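Local coordinates for sugar ABC transporter, periplasmic sugar-binding protein (Caulobacter crescentus, PDB 4IRX), which binds myo-inositol in its periplasmic pocket and probably hands it to an ABC transporter for uptake into the cell, at residues D84-E87 with A91-S94; N185-M190 with E211-A216; K278-T283 with L287-R292. All coordinates share one frame; numbering follows the deposited sequence. Where two conformers were deposited one is given.

Contact 1 (D84-E87 with A91-S94); sequences DLVE and AVIS
Val-92, the second residue of strand 91-95, meets Leu-85 and Val-86 near the C-terminal end of helix 79-87. Its CB starts toward the helix and then divides. One methyl, CG1, lies anti to the backbone N (chi1 179°), which leaves CG2, beside that N, as the branch facing the helix. CG2 lies 3.8 Å from Leu-85 CB, the two side chains crossing at about a right angle, and a slightly longer 4.3 Å from Val-86 CG2. A single methyl therefore touches two successive helical residues, Leu-85 buried and Val-86 partly exposed. Beyond the pair, Val-92 also packs on Val-70 and Leu-85 on Val-68, both in strand 67-70, so the contact completes the beta-alpha-beta crossover in which helix 79-87 links two neighbouring parallel strands. A beta-branched valine suits the strand and presents a short, stiff methyl to the helix; Leu-85 meets that methyl first through its CB, while the rest of its side chain adds apolar bulk to the buried interior beside Val-68. No hydrogen bond or charge joins the two segments, which implies that the contact rests on apolar burial and is non-directional.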
loop_
_atom_site.group_PDB
_atom_site.type_symbol
_atom_site.label_atom_id
_atom_site.label_comp_id
_atom_site.label_asym_id
_atom_site.label_seq_id
_atom_site.Cartn_x
_atom_site.Cartn_y
_atom_site.Cartn_z
ATOM N N ASP A 84 -5.152 19.046 14.291
ATOM C CA ASP A 84 -4.458 19.693 15.392
ATOM C C ASP A 84 -3.100 20.216 14.951
ATOM O O ASP A 84 -2.733 21.352 15.271
ATOM C CB ASP A 84 -4.304 18.725 16.561
ATOM C CG ASP A 84 -3.699 19.381 17.784
ATOM O OD1 ASP A 84 -3.934 20.592 17.986
ATOM O OD2 ASP A 84 -2.998 18.679 18.546
ATOM N N LEU A 85 -2.364 19.398 14.201
ATOM C CA LEU A 85 -1.062 19.820 13.706
ATOM C C LEU A 85 -1.185 21.053 12.805
ATOM O O LEU A 85 -0.417 22.021 12.967
ATOM C CB LEU A 85 -0.320 18.669 13.000
ATOM C CG LEU A 85 0.804 18.053 13.834
ATOM C CD1 LEU A 85 0.277 17.388 15.095
ATOM C CD2 LEU A 85 1.617 17.044 13.015
ATOM N N VAL A 86 -2.148 21.042 11.888
ATOM C CA VAL A 86 -2.360 22.191 10.995
ATOM C C VAL A 86 -2.698 23.471 11.768
ATOM O O VAL A 86 -2.134 24.542 11.500
ATOM C CB VAL A 86 -3.384 21.881 9.865
ATOM C CG1 VAL A 86 -3.907 23.158 9.219
ATOM C CG2 VAL A 86 -2.750 20.961 8.818
ATOM N N GLU A 87 -3.566 23.343 12.762
ATOM C CA GLU A 87 -3.926 24.471 13.614
ATOM C C GLU A 87 -2.731 25.065 14.377
ATOM O O GLU A 87 -2.717 26.263 14.668
ATOM C CB GLU A 87 -5.083 24.072 14.542
ATOM C CG GLU A 87 -6.387 23.922 13.765
ATOM C CD GLU A 87 -7.524 23.306 14.565
ATOM O OE1 GLU A 87 -7.361 23.071 15.785
ATOM O OE2 GLU A 87 -8.589 23.054 13.956
ATOM N N ALA A 91 2.606 21.818 8.744
ATOM C CA ALA A 91 2.042 21.311 7.489
ATOM C C ALA A 91 2.083 19.781 7.499
ATOM O O ALA A 91 3.054 19.165 7.949
ATOM C CB ALA A 91 2.790 21.856 6.300
ATOM N N VAL A 92 1.005 19.185 7.024
ATOM C CA VAL A 92 0.873 17.738 6.951
ATOM C C VAL A 92 0.612 17.287 5.519
ATOM O O VAL A 92 -0.252 17.834 4.808
ATOM C CB VAL A 92 -0.279 17.254 7.865
ATOM C CG1 VAL A 92 -0.464 15.714 7.790
ATOM C CG2 VAL A 92 -0.042 17.695 9.318
ATOM N N ILE A 93 1.359 16.277 5.095
ATOM C CA ILE A 93 1.097 15.616 3.828
ATOM C C ILE A 93 1.071 14.098 4.074
ATOM O O ILE A 93 1.886 13.567 4.834
ATOM C CB ILE A 93 2.120 16.049 2.754
ATOM C CG1 ILE A 93 1.771 15.488 1.368
ATOM C CG2 ILE A 93 3.516 15.680 3.180
ATOM C CD1 ILE A 93 2.521 16.202 0.251
ATOM N N SER A 94 0.116 13.415 3.469
ATOM C CA SER A 94 0.037 11.971 3.622
ATOM C C SER A 94 0.724 11.287 2.441
ATOM O O SER A 94 0.829 11.846 1.350
ATOM C CB SER A 94 -1.419 11.494 3.783
ATOM O OG SER A 94 -2.197 11.793 2.631
#

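Contact 2 (N185-M190 with E211-A216); sequences NILTSM and EAVRAA
Apolar helix-to-helix packing joins Leu-187, near the end of helix 176-189, to Ala-212 and Val-213 in the last turn of helix 203-215 and to Ala-216 just beyond it. Both helices belong to the Rossmann-like lobe built on the parallel sheet of strands 164-171, 132-138, 197-200 and 224-226. They are consecutive in the chain, with strand 197-200 between them. Leu-187 carries its half of the contact alone. Its CG stands anti to the carbonyl carbon, and chi2 of 172° then stretches CD1 to the full length of the side chain, so that this one methyl reaches the neighbouring helix. There CD1 lies against the backbone, 3.7 Å from Ala-212 O and 4.0 Å from Val-213 N. The oxygen also accepts the helical bond from Ala-216 N, so the methyl beside it does not leave it without a polar partner. Around this spot stand three aliphatic neighbours: the CB of Ala-212, the CG2 of Val-213 and the CB of Ala-216 are each 4.2 Å from Leu-187 CD1. Alanine is apt at Ala-212 and Ala-216, one helical turn apart, since a bare methyl lets the leucine come down to the main chain between them. Leu-187 also touches Pro-195 in the loop leading to strand 197-200, while Ile-186 turns to the sheet, packing on Val-135 and Ile-137. On the first helix, Ser-189 OG donates to Ile-186 O at 2.7 Å; the hydroxyl comes in at 124° to the C=O bond, tilted somewhat out of the carbonyl plane.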
loop_
_atom_site.group_PDB
_atom_site.type_symbol
_atom_site.label_atom_id
_atom_site.label_comp_id
_atom_site.label_asym_id
_atom_site.label_seq_id
_atom_site.Cartn_x
_atom_site.Cartn_y
_atom_site.Cartn_z
ATOM N N ASN A 185 -7.739 -21.723 5.214
ATOM C CA ASN A 185 -9.070 -21.981 5.714
ATOM C C ASN A 185 -10.123 -21.734 4.621
ATOM O O ASN A 185 -11.107 -22.479 4.517
ATOM C CB ASN A 185 -9.318 -21.142 6.954
ATOM C CG ASN A 185 -8.656 -21.719 8.178
ATOM O OD1 ASN A 185 -8.267 -22.890 8.187
ATOM N ND2 ASN A 185 -8.501 -20.900 9.216
ATOM N N ILE A 186 -9.898 -20.709 3.794
ATOM C CA ILE A 186 -10.790 -20.444 2.677
ATOM C C ILE A 186 -10.747 -21.605 1.696
ATOM O O ILE A 186 -11.802 -22.088 1.243
ATOM C CB ILE A 186 -10.420 -19.134 1.981
ATOM C CG1 ILE A 186 -10.723 -17.956 2.914
ATOM C CG2 ILE A 186 -11.178 -19.025 0.658
ATOM C CD1 ILE A 186 -10.203 -16.619 2.374
ATOM N N LEU A 187 -9.543 -22.086 1.395
ATOM C CA LEU A 187 -9.422 -23.232 0.473
ATOM C C LEU A 187 -10.125 -24.463 1.019
ATOM O O LEU A 187 -10.803 -25.163 0.281
ATOM C CB LEU A 187 -7.956 -23.517 0.127
ATOM C CG LEU A 187 -7.253 -22.399 -0.643
ATOM C CD1 LEU A 187 -5.773 -22.743 -0.735
ATOM C CD2 LEU A 187 -7.856 -22.269 -2.058
ATOM N N THR A 188 -9.980 -24.713 2.316
ATOM C CA THR A 188 -10.636 -25.852 2.938
ATOM C C THR A 188 -12.150 -25.732 2.836
ATOM O O THR A 188 -12.845 -26.716 2.561
ATOM C CB THR A 188 -10.196 -25.945 4.401
ATOM O OG1 THR A 188 -8.815 -26.267 4.418
ATOM C CG2 THR A 188 -11.012 -27.025 5.165
ATOM N N SER A 189 -12.672 -24.524 3.031
ATOM C CA SER A 189 -14.123 -24.286 2.948
ATOM C C SER A 189 -14.695 -24.507 1.558
ATOM O O SER A 189 -15.896 -24.714 1.421
ATOM C CB SER A 189 -14.461 -22.888 3.460
ATOM O OG SER A 189 -14.227 -21.876 2.480
HETATM N N MSE A 190 -13.858 -24.462 0.531
HETATM C CA MSE A 190 -14.378 -24.750 -0.823
HETATM C C MSE A 190 -13.510 -25.761 -1.553
HETATM O O MSE A 190 -13.269 -25.672 -2.759
HETATM C CB MSE A 190 -14.504 -23.482 -1.648
HETATM C CG MSE A 190 -13.195 -22.827 -1.815
HETATM SE SE MSE A 190 -13.369 -21.077 -2.603
HETATM C CE MSE A 190 -14.401 -20.156 -1.188
ATOM N N GLU A 211 1.711 -19.991 -0.986
ATOM C CA GLU A 211 2.105 -21.110 -0.129
ATOM C C GLU A 211 0.900 -21.934 0.284
ATOM O O GLU A 211 0.979 -23.160 0.270
ATOM C CB GLU A 211 2.901 -20.614 1.077
ATOM C CG GLU A 211 4.237 -20.055 0.637
ATOM C CD GLU A 211 4.935 -19.270 1.680
ATOM O OE1 GLU A 211 4.340 -18.910 2.710
ATOM O OE2 GLU A 211 6.142 -19.000 1.490
ATOM N N ALA A 212 -0.213 -21.282 0.619
ATOM C CA ALA A 212 -1.434 -22.023 0.947
ATOM C C ALA A 212 -1.906 -22.894 -0.224
ATOM O O ALA A 212 -2.330 -24.047 -0.028
ATOM C CB ALA A 212 -2.532 -21.055 1.388
ATOM N N VAL A 213 -1.821 -22.360 -1.436
ATOM C CA VAL A 213 -2.175 -23.119 -2.624
ATOM C C VAL A 213 -1.294 -24.356 -2.778
ATOM O O VAL A 213 -1.817 -25.450 -3.015
ATOM C CB VAL A 213 -2.137 -22.224 -3.857
ATOM C CG1 VAL A 213 -2.186 -23.071 -5.133
ATOM C CG2 VAL A 213 -3.277 -21.224 -3.768
ATOM N N ARG A 214 0.014 -24.202 -2.561
ATOM C CA ARG A 214 0.930 -25.351 -2.585
ATOM C C ARG A 214 0.672 -26.319 -1.444
ATOM O O ARG A 214 0.653 -27.538 -1.664
ATOM C CB ARG A 214 2.377 -24.890 -2.528
ATOM C CG ARG A 214 2.804 -24.094 -3.731
ATOM C CD ARG A 214 4.305 -24.229 -3.920
ATOM N NE ARG A 214 5.016 -23.752 -2.738
ATOM C CZ ARG A 214 5.384 -22.491 -2.561
ATOM N NH1 ARG A 214 5.107 -21.596 -3.497
ATOM N NH2 ARG A 214 6.027 -22.124 -1.458
ATOM N N ALA A 215 0.468 -25.787 -0.235
ATOM C CA ALA A 215 0.205 -26.647 0.921
ATOM C C ALA A 215 -1.056 -27.479 0.724
ATOM O O ALA A 215 -1.185 -28.566 1.299
ATOM C CB ALA A 215 0.082 -25.818 2.193
ATOM N N ALA A 216 -1.987 -26.978 -0.080
ATOM C CA ALA A 216 -3.254 -27.679 -0.320
ATOM C C ALA A 216 -3.163 -28.685 -1.452
ATOM O O ALA A 216 -4.152 -29.353 -1.775
ATOM C CB ALA A 216 -4.393 -26.676 -0.577
#

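Contact 3 (K278-T283 with L287-R292)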
loop_
_atom_site.group_PDB
_atom_site.type_symbol
_atom_site.label_atom_id
_atom_site.label_comp_id
_atom_site.label_asym_id
_atom_site.label_seq_id
_atom_site.Cartn_x
_atom_site.Cartn_y
_atom_site.Cartn_z
ATOM N N LYS A 278 -0.575 6.758 -11.448
ATOM C CA LYS A 278 -1.271 5.675 -12.138
ATOM C C LYS A 278 -0.540 4.363 -11.956
ATOM O O LYS A 278 0.638 4.262 -12.303
ATOM C CB LYS A 278 -1.370 5.973 -13.638
ATOM C CG LYS A 278 -2.162 4.929 -14.443
ATOM C CD LYS A 278 -2.080 5.280 -15.935
ATOM C CE LYS A 278 -0.705 4.910 -16.468
ATOM N NZ LYS A 278 -0.605 5.025 -17.946
ATOM N N PRO A 279 -1.232 3.347 -11.433
ATOM C CA PRO A 279 -0.607 2.034 -11.301
ATOM C C PRO A 279 -0.591 1.301 -12.630
ATOM O O PRO A 279 -1.369 1.609 -13.534
ATOM C CB PRO A 279 -1.526 1.328 -10.310
ATOM C CG PRO A 279 -2.898 1.902 -10.640
ATOM C CD PRO A 279 -2.635 3.344 -10.983
ATOM N N VAL A 280 0.267 0.299 -12.734
ATOM C CA VAL A 280 0.389 -0.490 -13.946
ATOM C C VAL A 280 0.405 -1.968 -13.570
ATOM O O VAL A 280 1.168 -2.384 -12.688
ATOM C CB VAL A 280 1.712 -0.182 -14.662
ATOM C CG1 VAL A 280 1.797 -0.961 -15.975
ATOM C CG2 VAL A 280 1.871 1.303 -14.909
ATOM N N LEU A 281 -0.424 -2.767 -14.236
ATOM C CA LEU A 281 -0.389 -4.223 -14.038
ATOM C C LEU A 281 0.893 -4.814 -14.626
ATOM O O LEU A 281 1.265 -4.514 -15.762
ATOM C CB LEU A 281 -1.602 -4.878 -14.697
ATOM C CG LEU A 281 -1.820 -6.358 -14.373
ATOM C CD1 LEU A 281 -2.428 -6.474 -13.024
ATOM C CD2 LEU A 281 -2.745 -6.982 -15.418
ATOM N N ILE A 282 1.555 -5.665 -13.843
ATOM C CA ILE A 282 2.813 -6.303 -14.228
ATOM C C ILE A 282 2.589 -7.792 -14.395
ATOM O O ILE A 282 2.174 -8.472 -13.450
ATOM C CB ILE A 282 3.907 -6.078 -13.157
ATOM C CG1 ILE A 282 4.186 -4.587 -12.934
ATOM C CG2 ILE A 282 5.202 -6.797 -13.541
ATOM C CD1 ILE A 282 4.878 -3.873 -14.114
ATOM N N THR A 283 2.889 -8.290 -15.597
ATOM C CA THR A 283 2.837 -9.721 -15.903
ATOM C C THR A 283 4.184 -10.154 -16.454
ATOM O O THR A 283 5.123 -9.360 -16.500
ATOM C CB THR A 283 1.742 -10.019 -16.932
ATOM O OG1 THR A 283 2.056 -9.360 -18.163
ATOM C CG2 THR A 283 0.404 -9.521 -16.447
ATOM N N LEU A 287 7.725 -7.421 -17.106
ATOM C CA LEU A 287 8.408 -7.405 -15.813
ATOM C C LEU A 287 9.355 -6.219 -15.673
ATOM O O LEU A 287 9.510 -5.675 -14.577
ATOM C CB LEU A 287 9.164 -8.710 -15.592
ATOM C CG LEU A 287 8.304 -9.909 -15.194
ATOM C CD1 LEU A 287 9.032 -11.205 -15.502
ATOM C CD2 LEU A 287 7.968 -9.843 -13.702
ATOM N N THR A 288 9.974 -5.801 -16.770
ATOM C CA THR A 288 10.940 -4.706 -16.667
ATOM C C THR A 288 10.302 -3.333 -16.499
ATOM O O THR A 288 11.024 -2.349 -16.295
ATOM C CB THR A 288 11.944 -4.691 -17.840
ATOM O OG1 THR A 288 11.206 -4.562 -19.061
ATOM C CG2 THR A 288 12.720 -6.001 -17.876
ATOM N N GLU A 289 8.966 -3.267 -16.543
ATOM C CA GLU A 289 8.248 -2.041 -16.199
ATOM C C GLU A 289 8.108 -1.872 -14.689
ATOM O O GLU A 289 7.667 -0.809 -14.210
ATOM C CB GLU A 289 6.873 -1.989 -16.894
ATOM C CG GLU A 289 7.025 -1.815 -18.411
ATOM C CD GLU A 289 5.734 -1.677 -19.186
ATOM O OE1 GLU A 289 4.637 -1.768 -18.595
ATOM O OE2 GLU A 289 5.837 -1.480 -20.420
ATOM N N ALA A 290 8.501 -2.885 -13.927
ATOM C CA ALA A 290 8.479 -2.755 -12.476
ATOM C C ALA A 290 9.671 -1.935 -12.046
ATOM O O ALA A 290 10.773 -2.161 -12.522
ATOM C CB ALA A 290 8.494 -4.127 -11.804
ATOM N N SER A 291 9.441 -0.982 -11.152
ATOM C CA SER A 291 10.493 -0.067 -10.718
ATOM C C SER A 291 11.634 -0.778 -10.010
ATOM O O SER A 291 12.771 -0.307 -10.046
ATOM C CB SER A 291 9.925 1.066 -9.848
ATOM O OG SER A 291 9.321 0.575 -8.663
ATOM N N ARG A 292 11.343 -1.899 -9.364
ATOM C CA ARG A 292 12.343 -2.632 -8.578
ATOM C C ARG A 292 12.872 -3.885 -9.291
ATOM O O ARG A 292 13.433 -4.780 -8.648
ATOM C CB ARG A 292 11.811 -2.975 -7.180
ATOM C CG ARG A 292 11.442 -1.744 -6.336
ATOM C CD ARG A 292 10.847 -2.101 -4.995
ATOM N NE ARG A 292 11.778 -2.826 -4.131
ATOM C CZ ARG A 292 11.410 -3.515 -3.046
ATOM N NH1 ARG A 292 10.125 -3.589 -2.691
ATOM N NH2 ARG A 292 12.318 -4.166 -2.340
#
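Leu-287 comes first, lying against Ile-282 and Thr-283. Its CG is 3.5 Å from Thr-283 O, and its CD2 is 4.1 Å from Ile-282 CG2. Beyond this contact the leucine packs on Leu-235 and Ile-238 of helix 232-239, a setting that suits a branched aliphatic group. A 3-10 turn follows, its bond running from Ala-290 N to Leu-287 O at 3.0 Å. It carries Glu-289 back over the strand: CB rests 3.9 Å from Ile-282 CD1, and the extended chain beyond CG sends OE1 to within 3.9 Å of Val-280 CG1, whose own side chain it crosses at about a right angle. That oxygen finds its polar partner in Asn-286 ND2. The turn thus folds the C-terminal tail of the periplasmic binding protein fold against strand 275-282, which pairs antiparallel with the edge strand 246-248. At Ala-290, Ile-282 CD1 lies 3.8 Å from the backbone N and also touches CB, a bare methyl that fits beside it; a chi2 of -69° bends the isoleucine ethyl arm toward the turn. An alanine in place of Ile-282 would lack CG1, CG2 and CD1 and is likely to leave a gap beside Glu-289 CB and Ala-290 and to take away a packing partner of Leu-287 CD2. Farther on, Ser-291 OG hydrogen-bonds Glu-248 of the edge strand, and Arg-292 forms a salt bridge with Glu-295.

From the N terminus, contact 1 closes first, across only the three residues 88-90, where helix 79-87 turns back into strand 91-95 of the larger, mixed sheet. Contact 2 spans twenty residues, taking in strand 197-200 and the start of helix 203-215, and binds two successive helices of the lobe with the four-stranded parallel sheet. Contact 3 comes last and again closes a three-residue turn, holding the C-terminal tail to strand 275-282. The loops follow in series, none nested and none crossing. Contacts 1 and 3 reach the same sheet but lie on opposite sides of the chain's centre, with nearest atoms about 14 Å apart; contact 2 touches neither.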